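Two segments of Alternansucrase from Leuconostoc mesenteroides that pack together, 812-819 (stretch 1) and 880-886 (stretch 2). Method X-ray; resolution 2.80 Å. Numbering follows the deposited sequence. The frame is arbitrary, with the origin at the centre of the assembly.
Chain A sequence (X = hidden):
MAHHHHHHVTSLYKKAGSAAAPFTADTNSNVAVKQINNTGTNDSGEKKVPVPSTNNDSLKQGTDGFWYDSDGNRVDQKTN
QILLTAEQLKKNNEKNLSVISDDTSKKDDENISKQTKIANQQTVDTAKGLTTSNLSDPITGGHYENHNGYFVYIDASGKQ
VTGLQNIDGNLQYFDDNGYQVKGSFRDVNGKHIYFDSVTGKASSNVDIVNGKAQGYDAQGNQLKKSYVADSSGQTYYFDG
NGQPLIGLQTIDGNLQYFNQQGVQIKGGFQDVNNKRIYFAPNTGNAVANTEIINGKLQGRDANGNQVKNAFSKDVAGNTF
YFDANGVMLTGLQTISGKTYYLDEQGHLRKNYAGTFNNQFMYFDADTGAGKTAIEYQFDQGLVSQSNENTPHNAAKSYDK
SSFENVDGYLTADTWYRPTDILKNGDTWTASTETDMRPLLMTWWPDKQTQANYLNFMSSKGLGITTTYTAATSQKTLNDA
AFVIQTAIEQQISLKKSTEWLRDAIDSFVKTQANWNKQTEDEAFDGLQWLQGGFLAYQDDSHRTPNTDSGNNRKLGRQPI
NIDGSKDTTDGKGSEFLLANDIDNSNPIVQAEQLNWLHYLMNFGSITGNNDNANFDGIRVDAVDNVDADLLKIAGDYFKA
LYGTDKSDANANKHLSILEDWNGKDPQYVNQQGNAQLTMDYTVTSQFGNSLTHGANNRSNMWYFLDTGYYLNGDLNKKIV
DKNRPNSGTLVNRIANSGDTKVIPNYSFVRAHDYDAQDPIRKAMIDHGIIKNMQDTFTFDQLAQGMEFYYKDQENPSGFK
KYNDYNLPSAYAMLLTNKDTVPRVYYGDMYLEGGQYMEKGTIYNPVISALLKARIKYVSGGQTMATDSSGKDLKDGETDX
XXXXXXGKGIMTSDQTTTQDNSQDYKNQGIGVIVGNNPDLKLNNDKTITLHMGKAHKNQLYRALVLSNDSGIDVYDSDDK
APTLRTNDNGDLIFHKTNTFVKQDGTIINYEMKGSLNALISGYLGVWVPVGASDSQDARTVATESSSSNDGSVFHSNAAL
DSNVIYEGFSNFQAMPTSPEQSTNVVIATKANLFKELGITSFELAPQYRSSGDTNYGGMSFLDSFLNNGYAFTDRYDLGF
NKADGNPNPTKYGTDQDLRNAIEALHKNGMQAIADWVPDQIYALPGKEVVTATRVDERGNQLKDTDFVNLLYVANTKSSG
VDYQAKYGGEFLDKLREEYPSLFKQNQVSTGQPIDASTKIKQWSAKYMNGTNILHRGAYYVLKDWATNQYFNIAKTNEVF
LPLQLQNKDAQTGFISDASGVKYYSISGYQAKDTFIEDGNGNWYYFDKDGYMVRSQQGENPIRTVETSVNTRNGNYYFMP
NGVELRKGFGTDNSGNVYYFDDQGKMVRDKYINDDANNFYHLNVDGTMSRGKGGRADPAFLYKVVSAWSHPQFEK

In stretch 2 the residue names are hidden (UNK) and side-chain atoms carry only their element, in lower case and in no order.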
ATOM      1  N   ALA A 812       2.976 -12.758  28.342  1.00 47.37           N
ATOM      2  CA  ALA A 812       2.502 -13.136  29.671  1.00 48.50           C
ATOM      3  C   ALA A 812       0.992 -12.996  29.746  1.00 48.80           C
ATOM      4  O   ALA A 812       0.305 -13.868  30.291  1.00 53.43           O
ATOM      5  CB  ALA A 812       3.161 -12.293  30.756  1.00 49.90           C
ATOM      6  N   MET A 813       0.470 -11.909  29.197  1.00 48.27           N
ATOM      7  CA  MET A 813      -0.978 -11.696  29.154  1.00 49.87           C
ATOM      8  C   MET A 813      -1.659 -12.605  28.135  1.00 49.25           C
ATOM      9  O   MET A 813      -2.664 -13.248  28.443  1.00 48.84           O
ATOM     10  CB  MET A 813      -1.289 -10.237  28.848  1.00 52.43           C
ATOM     11  CG  MET A 813      -0.808  -9.284  29.940  1.00 56.66           C
ATOM     12  SD  MET A 813      -1.163  -7.554  29.602  1.00 58.51           S
ATOM     13  CE  MET A 813      -2.956  -7.591  29.444  1.00 59.25           C
ATOM     14  N   LEU A 814      -1.101 -12.674  26.929  1.00 48.58           N
ATOM     15  CA  LEU A 814      -1.672 -13.506  25.876  1.00 50.56           C
ATOM     16  C   LEU A 814      -1.876 -14.930  26.344  1.00 49.75           C
ATOM     17  O   LEU A 814      -2.915 -15.537  26.077  1.00 55.99           O
ATOM     18  CB  LEU A 814      -0.768 -13.530  24.642  1.00 50.84           C
ATOM     19  CG  LEU A 814      -1.364 -14.243  23.438  1.00 49.00           C
ATOM     20  CD1 LEU A 814      -2.461 -13.393  22.814  1.00 47.93           C
ATOM     21  CD2 LEU A 814      -0.286 -14.549  22.411  1.00 51.08           C
ATOM     22  N   LEU A 815      -0.878 -15.445  27.049  1.00 47.56           N
ATOM     23  CA  LEU A 815      -0.816 -16.864  27.403  1.00 47.58           C
ATOM     24  C   LEU A 815      -1.551 -17.241  28.682  1.00 49.24           C
ATOM     25  O   LEU A 815      -1.680 -18.420  28.971  1.00 52.16           O
ATOM     26  CB  LEU A 815       0.644 -17.314  27.503  1.00 45.30           C
ATOM     27  CG  LEU A 815       1.434 -17.224  26.188  1.00 44.37           C
ATOM     28  CD1 LEU A 815       2.901 -17.491  26.431  1.00 44.94           C
ATOM     29  CD2 LEU A 815       0.909 -18.169  25.120  1.00 43.15           C
ATOM     30  N   THR A 816      -2.034 -16.251  29.437  1.00 50.21           N
ATOM     31  CA  THR A 816      -2.856 -16.491  30.640  1.00 48.68           C
ATOM     32  C   THR A 816      -4.330 -16.091  30.477  1.00 48.22           C
ATOM     33  O   THR A 816      -5.141 -16.359  31.356  1.00 48.35           O
ATOM     34  CB  THR A 816      -2.288 -15.734  31.863  1.00 50.48           C
ATOM     35  OG1 THR A 816      -2.170 -14.326  31.579  1.00 54.45           O
ATOM     36  CG2 THR A 816      -0.932 -16.276  32.225  1.00 51.15           C
ATOM     37  N   ASN A 817      -4.691 -15.446  29.369  1.00 47.57           N
ATOM     38  CA  ASN A 817      -6.086 -15.043  29.146  1.00 47.06           C
ATOM     39  C   ASN A 817      -7.034 -16.229  28.956  1.00 46.23           C
ATOM     40  O   ASN A 817      -6.778 -17.139  28.143  1.00 47.48           O
ATOM     41  CB  ASN A 817      -6.199 -14.119  27.919  1.00 47.74           C
ATOM     42  CG  ASN A 817      -5.981 -12.639  28.248  1.00 48.24           C
ATOM     43  OD1 ASN A 817      -5.957 -12.239  29.400  1.00 46.09           O
ATOM     44  ND2 ASN A 817      -5.819 -11.819  27.203  1.00 47.46           N
ATOM     45  N   LYS A 818      -8.146 -16.178  29.678  1.00 44.95           N
ATOM     46  CA  LYS A 818      -9.247 -17.099  29.480  1.00 46.81           C
ATOM     47  C   LYS A 818     -10.029 -16.762  28.188  1.00 46.98           C
ATOM     48  O   LYS A 818     -10.030 -15.624  27.711  1.00 48.10           O
ATOM     49  CB  LYS A 818     -10.186 -17.037  30.685  1.00 49.10           C
ATOM     50  CG  LYS A 818     -11.326 -18.045  30.692  1.00 50.70           C
ATOM     51  CD  LYS A 818     -12.124 -17.961  31.985  1.00 51.89           C
ATOM     52  CE  LYS A 818     -13.547 -18.466  31.816  1.00 54.94           C
ATOM     53  NZ  LYS A 818     -13.618 -19.890  31.398  1.00 57.42           N
ATOM     54  N   ASP A 819     -10.676 -17.773  27.624  1.00 47.42           N
ATOM     55  CA  ASP A 819     -11.523 -17.636  26.438  1.00 46.50           C
ATOM     56  C   ASP A 819     -10.753 -17.073  25.234  1.00 44.96           C
ATOM     57  O   ASP A 819     -11.125 -16.048  24.668  1.00 47.04           O
ATOM     58  CB  ASP A 819     -12.772 -16.789  26.750  1.00 47.36           C
ATOM     59  CG  ASP A 819     -13.799 -17.528  27.591  1.00 50.40           C
ATOM     60  OD1 ASP A 819     -14.018 -18.742  27.353  1.00 55.14           O
ATOM     61  OD2 ASP A 819     -14.420 -16.891  28.485  1.00 52.71           O
ATOM     62  N   UNK A 880      -0.586  -0.424  37.392  1.00 66.54           N
ATOM     63  CA  UNK A 880      -0.047  -1.761  37.260  1.00 66.82           C
ATOM     64  C   UNK A 880      -1.230  -2.725  37.110  1.00 67.38           C
ATOM     65  O   UNK A 880      -2.172  -2.682  37.896  1.00 70.24           O
ATOM     66  c   UNK A 880       3.013  -1.929  37.118  1.00 70.49           C
ATOM     67  c   UNK A 880       2.276  -2.619  38.236  1.00 67.68           C
ATOM     68  c   UNK A 880       3.122  -2.504  39.495  1.00 63.61           C
ATOM     69  c   UNK A 880       0.831  -2.119  38.484  1.00 67.67           C
ATOM     70  N   UNK A 881      -1.197  -3.572  36.079  1.00 65.26           N
ATOM     71  CA  UNK A 881      -2.306  -4.496  35.799  1.00 64.53           C
ATOM     72  C   UNK A 881      -2.105  -5.828  36.517  1.00 62.61           C
ATOM     73  O   UNK A 881      -1.020  -6.382  36.490  1.00 59.18           O
ATOM     74  c   UNK A 881      -3.509  -5.729  33.810  1.00 65.92           C
ATOM     75  c   UNK A 881      -2.448  -4.724  34.290  1.00 65.81           C
ATOM     76  c   UNK A 881      -4.283  -5.196  32.617  1.00 68.14           C
ATOM     77  c   UNK A 881      -2.878  -7.051  33.436  1.00 65.43           C
ATOM     78  N   UNK A 882      -3.162  -6.320  37.150  1.00 60.95           N
ATOM     79  CA  UNK A 882      -3.108  -7.576  37.857  1.00 61.36           C
ATOM     80  C   UNK A 882      -4.102  -8.572  37.278  1.00 59.02           C
ATOM     81  O   UNK A 882      -5.306  -8.351  37.315  1.00 56.34           O
ATOM     82  c   UNK A 882      -3.352  -7.385  39.366  1.00 64.08           C
ATOM     83  c   UNK A 882      -2.201  -6.621  39.977  1.00 65.59           C
ATOM     84  o   UNK A 882      -4.570  -6.671  39.590  1.00 63.61           O
ATOM     85  N   UNK A 883      -3.569  -9.661  36.732  1.00 59.24           N
ATOM     86  CA  UNK A 883      -4.365 -10.716  36.082  1.00 58.02           C
ATOM     87  C   UNK A 883      -4.107 -12.031  36.780  1.00 55.69           C
ATOM     88  O   UNK A 883      -2.949 -12.411  36.974  1.00 60.89           O
ATOM     89  c   UNK A 883      -4.021 -10.849  34.588  1.00 56.36           C
ATOM     90  o   UNK A 883      -4.859 -11.785  33.929  1.00 59.21           O
ATOM     91  N   UNK A 884      -5.189 -12.721  37.136  1.00 50.81           N
ATOM     92  CA  UNK A 884      -5.143 -13.944  37.922  1.00 50.13           C
ATOM     93  C   UNK A 884      -5.964 -15.033  37.259  1.00 48.56           C
ATOM     94  O   UNK A 884      -6.981 -14.734  36.674  1.00 51.05           O
ATOM     95  c   UNK A 884      -5.840 -15.047  40.097  1.00 49.54           C
ATOM     96  c   UNK A 884      -5.733 -13.729  39.343  1.00 50.12           C
ATOM     97  c   UNK A 884      -4.894 -12.713  40.118  1.00 49.90           C
ATOM     98  N   UNK A 885      -5.503 -16.278  37.340  1.00 46.86           N
ATOM     99  CA  UNK A 885      -6.311 -17.455  37.036  1.00 46.74           C
ATOM    100  C   UNK A 885      -6.327 -18.335  38.303  1.00 46.80           C
ATOM    101  O   UNK A 885      -5.301 -18.511  38.939  1.00 47.48           O
ATOM    102  c   UNK A 885      -5.745 -18.242  35.833  1.00 48.49           C
ATOM    103  c   UNK A 885      -7.616 -19.134  32.149  1.00 49.70           C
ATOM    104  n   UNK A 885      -7.971 -18.660  33.344  1.00 47.74           N
ATOM    105  c   UNK A 885      -5.932 -17.604  34.439  1.00 50.01           C
ATOM    106  n   UNK A 885      -8.176 -20.245  31.696  1.00 53.17           N
ATOM    107  c   UNK A 885      -7.406 -17.455  33.956  1.00 48.86           C
ATOM    108  n   UNK A 885      -6.710 -18.523  31.393  1.00 49.80           N
ATOM    109  N   UNK A 886      -7.472 -18.938  38.630  1.00 46.31           N
ATOM    110  CA  UNK A 886      -7.667 -19.631  39.909  1.00 46.38           C
ATOM    111  C   UNK A 886      -7.334 -21.140  40.025  1.00 46.81           C
ATOM    112  O   UNK A 886      -6.964 -21.581  41.106  1.00 50.35           O
ATOM    113  c   UNK A 886     -10.484 -17.476  39.647  1.00 50.94           C
ATOM    114  c   UNK A 886      -9.265 -15.822  41.507  1.00 49.82           C
ATOM    115  c   UNK A 886      -9.505 -17.994  40.478  1.00 50.01           C
ATOM    116  c   UNK A 886     -10.862 -16.144  39.749  1.00 53.49           C
ATOM    117  c   UNK A 886      -8.896 -17.155  41.400  1.00 49.28           C
ATOM    118  c   UNK A 886     -10.248 -15.312  40.687  1.00 52.43           C
ATOM    119  c   UNK A 886      -9.104 -19.427  40.367  1.00 48.69           C
TER

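Position 880 carries four side-chain carbons, forked at the second, and lies out of reach of stretch 1. Both arms leave the second carbon, one bond beyond CB, which identifies Leu880.

Position 881 has the same composition, four carbons forked at the second, but here CA-to-CB points toward stretch 1. One terminal carbon comes 4.0 Å from CE of Met813, an apolar contact suited to an all-carbon side chain. The residue is Leu881, and the carbon in question is its CD2. CA-to-CB of Met813 points sideways relative to stretch 2, but the end of the side chain, in the m, t, p rotamer, comes nearer.

At 882, CB bears one oxygen and one carbon, the branching of a threonine. Thr882 touches nothing on stretch 1; its hydroxyl is hydrogen-bonded elsewhere in the structure.

Position 883 has one carbon followed by one oxygen, the smallest hydroxyl side chain, and points toward stretch 1. Its oxygen lies 4.4 Å from OG1 of Thr816, too far for a hydrogen bond. This is Ser883. The Thr816 hydroxyl is engaged within its own stretch, where OG1 donates to O of Ala812 at 2.8 Å.

Position 884 shows a CB carrying two carbons, three in all. It points away from stretch 1 and makes no contact with it, as expected from strand alternation after 883; it is Val884.

At 885, three carbons lead to a nitrogen and then to a carbon bearing two more nitrogens, a guanidinium. One terminal nitrogen lies 2.7 Å from O of Thr816. Only arginine has this pattern: Arg885, with NH1 as that nitrogen. Chi1, chi2 and chi3 are all m, so the chain is folded rather than extended.

Position 886 has one carbon and then a six-carbon ring without a hydroxyl, hence Phe886. It makes no contact with stretch 1.

The contact is small, 288 Å² in all, and stretch 1 covers 84 Å² of Arg885, the largest share of any residue here. NH1 of Arg885 donates to O of Thr816 at 2.7 Å with an angle of 147°, and this carbonyl lies at the edge of the guanidinium, near its plane, where an N-H can reach it. Lys818 instead places its CA over one face, with CB 3.6 Å from CZ of Arg885. N of Lys818, 3.2 Å from NH1 of Arg885, is also a donor, so that approach is not a hydrogen bond. Thus one hydrogen bond ties the backbone of stretch 1 at Thr816 to the strand, while Met813 and Leu881 supply an apolar contact.

Stretch 2, residues 880-886: LLTSVRF
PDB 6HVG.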